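Local coordinates for protein putative bacteriocin (Brevibacillus laterosporus, PDB 4OZK) that probably acts as a leaderless, heat-stable class IId bacteriocin, an antimicrobial peptide with a defensin-like fold, at residues Q3-I8 and A31-G36; G20-M25 and T43-S48. One frame throughout, in Å; residues are numbered along the deposited sequence.

Interactions 1 and 2 lie on opposite sides of the chain's centre, with their own centres about 28 Å apart and their nearest atoms about 10 Å apart. Both use strand 24-33, at its two ends, and both are surface contacts. Interaction 1 (3-8 with 31-36) brings the segment leading into strand 8-19 against the end of the central strand; it is held by the disulfide Cys4-Cys33 beside one backbone hydrogen bond. Interaction 2 (20-25 with 43-48) joins the start of the central strand to the end of strand 38-48. Neither of its segments supplies a disulfide cysteine, and it relies on two backbone hydrogen bonds, with lysine, methionine and tryptophan side chains packed around them.

Interaction 1 of 2, residues Q3-I8 and A31-G36; sequences QCPDAI and AICMNG
Ala7 O is approached by two groups of the facing segment. Met34 N donates a hydrogen bond to it of 2.9 Å, with an N-H...O angle of 164°, while Cys33 CA adds a CA-H...O contact to Ala7 O at 3.5 Å. The reciprocal contact runs from Ile8 CA to Ile32 O, also at 3.5 Å. This pattern makes Ile8 and Cys33 an antiparallel non-hydrogen-bonded pair, whose side chains diverge.

A covalent link lies close by: Cys4 SG and Cys33 SG are bonded at 2.0 Å with a C-S-S-C torsion of -77°. This disulfide, one of those of the defensin-like peptide, pins the segment before strand 8-19 to the end of strand 24-33. Pro5 CG lies against Asn35 ND2, the two side chains crossing at about a right angle. Water 1 accepts from Asp6 N at 3.2 Å and from Asn35 N, a bridge between the backbones that is weak on the Asn35 side.

The Met34 side chain is bent at chi2 and again at chi3 (-41°), the latter setting CE 3.6 Å from Asp6 CB; the two side chains cross at about a right angle. Met34 CG lies 3.9 Å from Ala7 CB. At the far end, Ile8 CD1 and CG1 both rest against Ala31 CB, CD1 at 3.8 Å.

Cys33 to Gly36 form a type I turn, closed by Gly36 N bonding to Cys33 O, and Asn35 OD1 is held by Thr37 OG1. In the three-stranded defensin-like sheet, Cys4, Ala31 and Cys33 pack on Val39 of strand 38-48, and Ile32 pairs through its backbone with Ser9 and Gly10 of strand 8-19.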
ATOM      1  N   GLN A   3     -10.838   1.787   4.135  1.00 19.57           N
ATOM      2  CA  GLN A   3     -11.883   1.088   4.854  1.00 19.10           C
ATOM      3  C   GLN A   3     -12.533   0.072   3.937  1.00 20.24           C
ATOM      4  O   GLN A   3     -12.683   0.311   2.731  1.00 17.66           O
ATOM      5  CB  GLN A   3     -12.933   2.083   5.360  1.00 26.32           C
ATOM      6  CG  GLN A   3     -13.134   2.013   6.858  1.00 32.48           C
ATOM      7  CD  GLN A   3     -14.178   2.975   7.353  1.00 37.95           C
ATOM      8  OE1 GLN A   3     -14.122   4.175   7.067  1.00 40.78           O
ATOM      9  NE2 GLN A   3     -15.149   2.458   8.101  1.00 42.86           N
ATOM     10  N   CYS A   4     -12.916  -1.065   4.508  1.00 22.00           N
ATOM     11  CA  CYS A   4     -13.624  -2.091   3.755  1.00 24.61           C
ATOM     12  C   CYS A   4     -15.108  -1.982   4.072  1.00 26.45           C
ATOM     13  O   CYS A   4     -15.469  -1.457   5.129  1.00 24.65           O
ATOM     14  CB  CYS A   4     -13.068  -3.471   4.109  1.00 20.85           C
ATOM     15  SG  CYS A   4     -11.378  -3.729   3.473  1.00 20.72           S
ATOM     16  N   PRO A   5     -15.975  -2.437   3.146  1.00 28.01           N
ATOM     17  CA  PRO A   5     -17.420  -2.353   3.383  1.00 24.07           C
ATOM     18  C   PRO A   5     -17.858  -3.075   4.665  1.00 28.51           C
ATOM     19  O   PRO A   5     -18.768  -2.597   5.356  1.00 32.84           O
ATOM     20  CB  PRO A   5     -18.007  -3.045   2.152  1.00 26.68           C
ATOM     21  CG  PRO A   5     -17.000  -2.812   1.085  1.00 22.73           C
ATOM     22  CD  PRO A   5     -15.670  -2.899   1.779  1.00 18.96           C
ATOM     23  N   ASP A   6     -17.225  -4.208   4.967  1.00 29.49           N
ATOM     24  CA  ASP A   6     -17.475  -4.920   6.225  1.00 27.39           C
ATOM     25  C   ASP A   6     -16.225  -4.994   7.093  1.00 21.28           C
ATOM     26  O   ASP A   6     -16.191  -4.460   8.200  1.00 25.28           O
ATOM     27  CB  ASP A   6     -17.989  -6.338   5.962  1.00 30.11           C
ATOM     28  CG  ASP A   6     -19.395  -6.354   5.453  1.00 34.49           C
ATOM     29  OD1 ASP A   6     -20.144  -5.406   5.778  1.00 42.29           O
ATOM     30  OD2 ASP A   6     -19.741  -7.311   4.725  1.00 35.97           O
ATOM     31  N   ALA A   7     -15.198  -5.662   6.579  1.00 21.16           N
ATOM     32  CA  ALA A   7     -13.983  -5.876   7.345  1.00 17.86           C
ATOM     33  C   ALA A   7     -12.770  -6.151   6.461  1.00 17.29           C
ATOM     34  O   ALA A   7     -12.895  -6.626   5.320  1.00 18.58           O
ATOM     35  CB  ALA A   7     -14.183  -7.019   8.325  1.00 17.60           C
ATOM     36  N   ILE A   8     -11.599  -5.845   7.016  1.00 22.18           N
ATOM     37  CA  ILE A   8     -10.316  -6.240   6.441  1.00 21.33           C
ATOM     38  C   ILE A   8     -10.013  -7.710   6.813  1.00 20.07           C
ATOM     39  O   ILE A   8     -10.121  -8.093   7.984  1.00 19.46           O
ATOM     40  CB  ILE A   8      -9.185  -5.308   6.948  1.00 23.51           C
ATOM     41  CG1 ILE A   8      -9.359  -3.893   6.383  1.00 14.02           C
ATOM     42  CG2 ILE A   8      -7.802  -5.859   6.592  1.00 21.85           C
ATOM     43  CD1 ILE A   8      -8.428  -2.856   7.000  1.00 15.17           C
ATOM     44  N   ALA A  31      -4.968  -3.148   1.926  1.00 14.88           N
ATOM     45  CA  ALA A  31      -5.680  -4.119   2.750  1.00 18.77           C
ATOM     46  C   ALA A  31      -6.524  -4.984   1.826  1.00 20.13           C
ATOM     47  O   ALA A  31      -7.021  -4.506   0.798  1.00 18.39           O
ATOM     48  CB  ALA A  31      -6.547  -3.432   3.805  1.00 22.63           C
ATOM     49  N   ILE A  32      -6.659  -6.264   2.161  1.00 20.25           N
ATOM     50  CA  ILE A  32      -7.579  -7.140   1.442  1.00 19.00           C
ATOM     51  C   ILE A  32      -8.908  -7.147   2.202  1.00 15.76           C
ATOM     52  O   ILE A  32      -8.928  -7.333   3.428  1.00 17.42           O
ATOM     53  CB  ILE A  32      -7.002  -8.570   1.296  1.00 17.49           C
ATOM     54  CG1 ILE A  32      -5.624  -8.522   0.606  1.00 17.02           C
ATOM     55  CG2 ILE A  32      -7.987  -9.487   0.535  1.00 18.58           C
ATOM     56  CD1 ILE A  32      -4.881  -9.880   0.566  1.00 17.84           C
ATOM     57  N   CYS A  33     -10.012  -6.912   1.495  1.00 18.71           N
ATOM     58  CA  CYS A  33     -11.330  -6.867   2.143  1.00 18.60           C
ATOM     59  C   CYS A  33     -11.988  -8.243   2.161  1.00 16.46           C
ATOM     60  O   CYS A  33     -11.686  -9.090   1.307  1.00 16.24           O
ATOM     61  CB  CYS A  33     -12.254  -5.862   1.448  1.00 16.08           C
ATOM     62  SG  CYS A  33     -11.682  -4.147   1.516  1.00 20.41           S
ATOM     63  N   MET A  34     -12.872  -8.468   3.137  1.00 21.15           N
ATOM     64  CA  MET A  34     -13.615  -9.727   3.231  1.00 26.38           C
ATOM     65  C   MET A  34     -14.329 -10.045   1.933  1.00 29.51           C
ATOM     66  O   MET A  34     -14.447 -11.213   1.546  1.00 35.35           O
ATOM     67  CB  MET A  34     -14.675  -9.661   4.329  1.00 29.77           C
ATOM     68  CG  MET A  34     -14.188  -9.945   5.722  1.00 27.87           C
ATOM     69  SD  MET A  34     -15.512 -10.750   6.650  1.00 40.08           S
ATOM     70  CE  MET A  34     -16.919  -9.809   6.085  1.00 31.15           C
ATOM     71  N   ASN A  35     -14.807  -8.997   1.267  1.00 24.79           N
ATOM     72  CA  ASN A  35     -15.587  -9.146   0.037  1.00 27.19           C
ATOM     73  C   ASN A  35     -14.741  -9.460  -1.206  1.00 26.16           C
ATOM     74  O   ASN A  35     -15.274  -9.703  -2.289  1.00 30.81           O
ATOM     75  CB  ASN A  35     -16.476  -7.913  -0.187  1.00 25.68           C
ATOM     76  CG  ASN A  35     -15.697  -6.698  -0.685  1.00 28.17           C
ATOM     77  OD1 ASN A  35     -14.465  -6.650  -0.607  1.00 31.43           O
ATOM     78  ND2 ASN A  35     -16.423  -5.700  -1.196  1.00 27.06           N
ATOM     79  N   GLY A  36     -13.421  -9.444  -1.045  1.00 27.76           N
ATOM     80  CA  GLY A  36     -12.530  -9.837  -2.121  1.00 27.02           C
ATOM     81  C   GLY A  36     -11.783  -8.671  -2.735  1.00 26.72           C
ATOM     82  O   GLY A  36     -10.816  -8.873  -3.476  1.00 28.52           O
TER
HETATM   83  O   HOH W   1     -15.651  -6.162   3.019  1.00  4.00           O

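Interaction 2 of 2, residues G20-M25 and T43-S48; sequences GLENKM and TEWGSS
Trp45 meets the facing segment with both its backbone and its ring. Its CA makes a CA-H...O contact of 3.3 Å to Met25 O, and ring atom CE3 lies obliquely 3.5 Å from the same oxygen. The aliphatic chain of Lys24 crosses the indole at about a right angle, with CG 3.7 Å from Trp45 CE3; CG stands anti to the backbone N (chi1 175°), which carries it to the ring. Glu22 CG makes a looser approach to the ring at CH2. Thr43 CG2, from Trp45's own strand, lies over one face toward the rim, and Tyr26 meets the ring with the planes inclined by about 50°.

Gly46 N then gives a short hydrogen bond, 2.6 Å, to Met25 O. Gly46 O lies 3.6 Å from Lys24 CG.

Ser47 O next accepts Met25 N at 2.8 Å, with an N-H...O angle of 162°. Met25 thus bonds to two successive residues, Gly46 and Ser47, which is the signature of a beta bulge; here it interrupts the antiparallel pairing of the hairpin formed by strands 24-33 and 38-48 in the defensin-like sheet, and the strand changes direction at Ser47. The Met25 side chain lies against Ser47: CG is 3.2 Å from Ser47 O and CE 3.7 Å from Ser47 OG.

Ser48 closes the contact as an antiparallel non-hydrogen-bonded partner of Lys24, their side chains on one face, and Ser48 CA approaches Asn23 O. One residue further, Cys49 bonds through its backbone to Asn23.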
ATOM      1  N   GLY A  20      11.902   9.124  -8.755  1.00 19.96           N
ATOM      2  CA  GLY A  20      12.966   9.864  -9.421  1.00 24.47           C
ATOM      3  C   GLY A  20      13.180  11.286  -8.937  1.00 27.87           C
ATOM      4  O   GLY A  20      14.272  11.853  -9.065  1.00 33.93           O
ATOM      5  N   LEU A  21      12.132  11.878  -8.380  1.00 26.78           N
ATOM      6  CA  LEU A  21      12.200  13.262  -7.934  1.00 26.60           C
ATOM      7  C   LEU A  21      12.535  13.347  -6.447  1.00 27.03           C
ATOM      8  O   LEU A  21      13.299  14.215  -6.004  1.00 30.65           O
ATOM      9  CB  LEU A  21      10.865  13.956  -8.200  1.00 27.45           C
ATOM     10  CG  LEU A  21      10.473  14.152  -9.654  1.00 24.08           C
ATOM     11  CD1 LEU A  21       9.184  14.949  -9.729  1.00 30.94           C
ATOM     12  CD2 LEU A  21      11.603  14.866 -10.368  1.00 29.07           C
ATOM     13  N   GLU A  22      11.945  12.446  -5.673  1.00 21.40           N
ATOM     14  CA  GLU A  22      12.153  12.453  -4.236  1.00 20.81           C
ATOM     15  C   GLU A  22      13.451  11.747  -3.881  1.00 25.83           C
ATOM     16  O   GLU A  22      13.974  11.926  -2.775  1.00 34.59           O
ATOM     17  CB  GLU A  22      10.970  11.794  -3.515  1.00 18.73           C
ATOM     18  CG  GLU A  22       9.675  12.586  -3.627  1.00 19.96           C
ATOM     19  CD  GLU A  22       9.815  14.006  -3.099  1.00 25.41           C
ATOM     20  OE1 GLU A  22      10.458  14.195  -2.040  1.00 26.47           O
ATOM     21  OE2 GLU A  22       9.286  14.944  -3.743  1.00 22.74           O
ATOM     22  N   ASN A  23      13.965  10.959  -4.831  1.00 23.79           N
ATOM     23  CA  ASN A  23      15.174  10.152  -4.631  1.00 26.90           C
ATOM     24  C   ASN A  23      15.039   9.268  -3.393  1.00 24.23           C
ATOM     25  O   ASN A  23      15.941   9.183  -2.561  1.00 25.62           O
ATOM     26  CB  ASN A  23      16.432  11.031  -4.573  1.00 30.37           C
ATOM     27  CG  ASN A  23      16.680  11.772  -5.880  1.00 39.00           C
ATOM     28  OD1 ASN A  23      16.755  11.157  -6.950  1.00 48.65           O
ATOM     29  ND2 ASN A  23      16.787  13.099  -5.802  1.00 37.28           N
ATOM     30  N   LYS A  24      13.883   8.619  -3.295  1.00 24.08           N
ATOM     31  CA  LYS A  24      13.529   7.785  -2.156  1.00 23.97           C
ATOM     32  C   LYS A  24      12.545   6.724  -2.633  1.00 23.48           C
ATOM     33  O   LYS A  24      11.729   6.981  -3.530  1.00 19.19           O
ATOM     34  CB  LYS A  24      12.915   8.657  -1.055  1.00 27.30           C
ATOM     35  CG  LYS A  24      12.385   7.912   0.149  1.00 32.66           C
ATOM     36  CD  LYS A  24      12.129   8.882   1.299  1.00 45.19           C
ATOM     37  CE  LYS A  24      13.439   9.370   1.903  1.00 56.50           C
ATOM     38  NZ  LYS A  24      13.300  10.683   2.598  1.00 61.62           N
ATOM     39  N   MET A  25      12.631   5.528  -2.055  1.00 26.86           N
ATOM     40  CA  MET A  25      11.777   4.423  -2.474  1.00 18.26           C
ATOM     41  C   MET A  25      10.415   4.449  -1.791  1.00 21.50           C
ATOM     42  O   MET A  25      10.304   4.779  -0.603  1.00 16.46           O
ATOM     43  CB  MET A  25      12.451   3.083  -2.175  1.00 19.46           C
ATOM     44  CG  MET A  25      13.858   2.946  -2.711  1.00 30.59           C
ATOM     45  SD  MET A  25      14.469   1.297  -2.333  1.00 55.72           S
ATOM     46  CE  MET A  25      13.410   0.882  -0.945  1.00 20.48           C
ATOM     47  N   THR A  43       0.942   5.012   1.540  1.00 17.47           N
ATOM     48  CA  THR A  43       2.184   4.929   0.800  1.00 21.03           C
ATOM     49  C   THR A  43       3.264   4.758   1.847  1.00 21.30           C
ATOM     50  O   THR A  43       3.383   5.575   2.765  1.00 24.13           O
ATOM     51  CB  THR A  43       2.465   6.222   0.022  1.00 18.39           C
ATOM     52  OG1 THR A  43       1.340   6.545  -0.820  1.00 30.56           O
ATOM     53  CG2 THR A  43       3.721   6.058  -0.814  1.00 12.00           C
ATOM     54  N   GLU A  44       4.035   3.681   1.734  1.00 18.33           N
ATOM     55  CA  GLU A  44       5.161   3.481   2.634  1.00 15.20           C
ATOM     56  C   GLU A  44       6.448   3.956   1.967  1.00 12.50           C
ATOM     57  O   GLU A  44       6.746   3.579   0.830  1.00 16.25           O
ATOM     58  CB  GLU A  44       5.267   2.010   3.052  1.00 13.89           C
ATOM     59  CG  GLU A  44       6.464   1.709   3.930  1.00 22.94           C
ATOM     60  CD  GLU A  44       6.405   0.322   4.545  1.00 28.82           C
ATOM     61  OE1 GLU A  44       7.222   0.056   5.466  1.00 33.38           O
ATOM     62  OE2 GLU A  44       5.548  -0.491   4.111  1.00 24.19           O
ATOM     63  N   TRP A  45       7.206   4.795   2.667  1.00 15.56           N
ATOM     64  CA  TRP A  45       8.462   5.299   2.122  1.00 18.09           C
ATOM     65  C   TRP A  45       9.650   4.570   2.745  1.00 28.48           C
ATOM     66  O   TRP A  45       9.676   4.338   3.962  1.00 34.30           O
ATOM     67  CB  TRP A  45       8.552   6.821   2.307  1.00 23.98           C
ATOM     68  CG  TRP A  45       7.539   7.570   1.446  1.00 22.50           C
ATOM     69  CD1 TRP A  45       6.261   7.945   1.793  1.00 21.04           C
ATOM     70  CD2 TRP A  45       7.729   8.008   0.090  1.00 15.89           C
ATOM     71  NE1 TRP A  45       5.652   8.586   0.732  1.00 13.66           N
ATOM     72  CE2 TRP A  45       6.532   8.645  -0.320  1.00 15.29           C
ATOM     73  CE3 TRP A  45       8.802   7.928  -0.812  1.00 16.87           C
ATOM     74  CZ2 TRP A  45       6.379   9.204  -1.612  1.00 19.27           C
ATOM     75  CZ3 TRP A  45       8.650   8.479  -2.099  1.00 14.94           C
ATOM     76  CH2 TRP A  45       7.449   9.108  -2.481  1.00 18.40           C
ATOM     77  N   GLY A  46      10.621   4.202   1.905  1.00 19.25           N
ATOM     78  CA  GLY A  46      11.744   3.391   2.336  1.00 19.04           C
ATOM     79  C   GLY A  46      13.062   4.126   2.268  1.00 22.37           C
ATOM     80  O   GLY A  46      13.130   5.319   2.595  1.00 23.45           O
ATOM     81  N   SER A  47      14.113   3.420   1.846  1.00 33.16           N
ATOM     82  CA  SER A  47      15.459   4.010   1.758  1.00 34.80           C
ATOM     83  C   SER A  47      15.696   4.846   0.489  1.00 32.53           C
ATOM     84  O   SER A  47      14.832   4.935  -0.397  1.00 27.01           O
ATOM     85  CB  SER A  47      16.547   2.937   1.906  1.00 38.42           C
ATOM     86  OG  SER A  47      16.346   1.858   1.015  1.00 39.48           O
ATOM     87  N   SER A  48      16.873   5.457   0.412  1.00 29.26           N
ATOM     88  CA  SER A  48      17.199   6.368  -0.684  1.00 30.57           C
ATOM     89  C   SER A  48      17.528   5.701  -2.017  1.00 35.50           C
ATOM     90  O   SER A  48      17.823   4.501  -2.078  1.00 35.07           O
ATOM     91  CB  SER A  48      18.351   7.276  -0.277  1.00 33.37           C
ATOM     92  OG  SER A  48      17.965   8.045   0.845  1.00 51.42           O
TER